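Local coordinates for protein bacteriorhodopsin (Nanosalina sp., PDB 6EYU) that pumps protons inward across the cell membrane as a retinal-binding xenorhodopsin of the bacteriorhodopsin-like family, at residues Arg161-Lys164 / Ile165-Tyr169. Residues are numbered along the deposited sequence; the frame is centred on the assembly and turned at random.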
ATOM      1  N   ARG A 161       8.232 -12.871 -28.496  1.00 65.06           N
ATOM      2  CA  ARG A 161       9.678 -12.981 -28.345  1.00 68.09           C
ATOM      3  C   ARG A 161      10.192 -11.950 -27.346  1.00 65.45           C
ATOM      4  O   ARG A 161      11.000 -12.266 -26.473  1.00 62.43           O
ATOM      5  CB  ARG A 161      10.372 -12.787 -29.695  1.00 75.66           C
ATOM      6  CG  ARG A 161      11.280 -13.940 -30.093  1.00 93.27           C
ATOM      7  CD  ARG A 161      12.238 -13.540 -31.203  1.00 99.07           C
ATOM      8  NE  ARG A 161      11.642 -12.579 -32.126  1.00105.45           N
ATOM      9  CZ  ARG A 161      10.744 -12.893 -33.054  1.00103.59           C
ATOM     10  NH1 ARG A 161      10.315 -14.142 -33.170  1.00109.39           N
ATOM     11  NH2 ARG A 161      10.246 -11.949 -33.842  1.00 98.32           N
ATOM     12  N   ALA A 162       9.695 -10.723 -27.461  1.00 66.41           N
ATOM     13  CA  ALA A 162      10.047  -9.663 -26.524  1.00 63.60           C
ATOM     14  C   ALA A 162       9.853 -10.132 -25.087  1.00 65.51           C
ATOM     15  O   ALA A 162      10.766 -10.045 -24.266  1.00 68.32           O
ATOM     16  CB  ALA A 162       9.207  -8.423 -26.794  1.00 63.03           C
ATOM     17  N   TYR A 163       8.659 -10.637 -24.790  1.00 63.04           N
ATOM     18  CA  TYR A 163       8.319 -11.041 -23.430  1.00 63.40           C
ATOM     19  C   TYR A 163       9.286 -12.110 -22.931  1.00 61.02           C
ATOM     20  O   TYR A 163       9.834 -12.000 -21.833  1.00 58.30           O
ATOM     21  CB  TYR A 163       6.885 -11.570 -23.372  1.00 65.64           C
ATOM     22  CG  TYR A 163       6.542 -12.250 -22.066  1.00 64.86           C
ATOM     23  CD1 TYR A 163       6.249 -11.502 -20.933  1.00 64.47           C
ATOM     24  CD2 TYR A 163       6.712 -13.620 -21.915  1.00 66.45           C
ATOM     25  CE1 TYR A 163       6.085 -12.104 -19.700  1.00 64.93           C
ATOM     26  CE2 TYR A 163       6.544 -14.232 -20.688  1.00 60.98           C
ATOM     27  CZ  TYR A 163       6.225 -13.470 -19.585  1.00 58.28           C
ATOM     28  OH  TYR A 163       6.031 -14.077 -18.366  1.00 55.67           O
ATOM     29  N   LYS A 164       9.507 -13.134 -23.750  1.00 62.13           N
ATOM     30  CA  LYS A 164      10.272 -14.300 -23.326  1.00 62.69           C
ATOM     31  C   LYS A 164      11.721 -13.921 -23.033  1.00 58.42           C
ATOM     32  O   LYS A 164      12.319 -14.418 -22.079  1.00 56.08           O
ATOM     33  CB  LYS A 164      10.226 -15.388 -24.401  1.00 68.98           C
ATOM     34  CG  LYS A 164       8.890 -16.107 -24.497  1.00 70.60           C
ATOM     35  CD  LYS A 164       9.045 -17.496 -25.094  1.00 71.23           C
ATOM     36  CE  LYS A 164       8.819 -17.486 -26.598  1.00 71.09           C
ATOM     37  NZ  LYS A 164       7.449 -17.939 -26.963  1.00 70.64           N
ATOM     38  N   ILE A 165      12.268 -13.013 -23.834  1.00 55.34           N
ATOM     39  CA  ILE A 165      13.592 -12.463 -23.572  1.00 56.14           C
ATOM     40  C   ILE A 165      13.625 -11.768 -22.216  1.00 54.77           C
ATOM     41  O   ILE A 165      14.428 -12.115 -21.350  1.00 54.26           O
ATOM     42  CB  ILE A 165      14.007 -11.451 -24.656  1.00 60.99           C
ATOM     43  CG1 ILE A 165      14.442 -12.183 -25.927  1.00 61.27           C
ATOM     44  CG2 ILE A 165      15.135 -10.565 -24.149  1.00 61.53           C
ATOM     45  CD1 ILE A 165      14.212 -11.391 -27.195  1.00 61.50           C
ATOM     46  N   LEU A 166      12.717 -10.818 -22.021  1.00 56.85           N
ATOM     47  CA  LEU A 166      12.652 -10.064 -20.774  1.00 61.56           C
ATOM     48  C   LEU A 166      12.429 -11.001 -19.592  1.00 59.02           C
ATOM     49  O   LEU A 166      13.102 -10.893 -18.566  1.00 61.61           O
ATOM     50  CB  LEU A 166      11.527  -9.030 -20.836  1.00 69.76           C
ATOM     51  CG  LEU A 166      11.834  -7.769 -21.646  1.00 71.90           C
ATOM     52  CD1 LEU A 166      10.546  -7.099 -22.099  1.00 76.56           C
ATOM     53  CD2 LEU A 166      12.688  -6.806 -20.835  1.00 72.85           C
ATOM     54  N   ALA A 167      11.466 -11.906 -19.732  1.00 55.81           N
ATOM     55  CA  ALA A 167      11.122 -12.830 -18.660  1.00 55.38           C
ATOM     56  C   ALA A 167      12.347 -13.633 -18.232  1.00 57.12           C
ATOM     57  O   ALA A 167      12.603 -13.805 -17.041  1.00 62.07           O
ATOM     58  CB  ALA A 167      10.008 -13.764 -19.105  1.00 57.12           C
ATOM     59  N   GLY A 168      13.144 -14.053 -19.209  1.00 55.28           N
ATOM     60  CA  GLY A 168      14.419 -14.703 -18.932  1.00 56.29           C
ATOM     61  C   GLY A 168      15.377 -13.786 -18.197  1.00 56.72           C
ATOM     62  O   GLY A 168      15.875 -14.123 -17.124  1.00 57.05           O
ATOM     63  N   TYR A 169      15.720 -12.674 -18.837  1.00 59.91           N
ATOM     64  CA  TYR A 169      16.531 -11.637 -18.210  1.00 63.74           C
ATOM     65  C   TYR A 169      16.185 -11.475 -16.731  1.00 66.64           C
ATOM     66  O   TYR A 169      17.056 -11.581 -15.868  1.00 69.48           O
ATOM     67  CB  TYR A 169      16.338 -10.310 -18.946  1.00 66.76           C
ATOM     68  CG  TYR A 169      17.265  -9.207 -18.488  1.00 66.03           C
ATOM     69  CD1 TYR A 169      18.519  -9.052 -19.066  1.00 63.94           C
ATOM     70  CD2 TYR A 169      16.799  -8.189 -17.668  1.00 64.33           C
ATOM     71  CE1 TYR A 169      19.314  -7.962 -18.771  1.00 67.90           C
ATOM     72  CE2 TYR A 169      17.598  -7.110 -17.341  1.00 65.35           C
ATOM     73  CZ  TYR A 169      18.858  -7.006 -17.889  1.00 68.70           C
ATOM     74  OH  TYR A 169      19.661  -5.938 -17.559  1.00 65.30           O
TER
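Y163 and A167 meet one turn apart on helix 157-183, a helix of the bacteriorhodopsin-like bundle, and theirs is the tight side of this local i to i+4 contact. The methyl of A167 sits over one face of the Y163 ring in a CH-pi contact, CB 4.1 Å from the ring centroid and offset toward the rim. With CG anti to the backbone N (chi1 169°), the tyrosine ring runs forward along the helix, its far end reaching the alanine. Its hydroxyl goes on to hydrogen-bond to the carbonyl O of L144, while L88 and A92 of helix 72-93 and F148 of helix 147-152 pack against the side chain. L166, also buried, lays its CB and CG against the carbonyl O of A162, CG at 3.6 Å, and its side chain packs against Y216 and L219 of helix 198-230 and L88 of helix 72-93.

The other side is looser and exposed. I165 passes its CB, CG1 and CD1 across the carbonyl O of R161, CD1 at 3.4 Å from that O. K164 bends at its last two torsions and carries NZ away to a salt bridge with E153, and R161 NH2 makes a long, weak ion pair with E230.

Four successive i to i+4 backbone bonds run through these two turns, the shortest from A167 N to Y163 O at 2.7 Å.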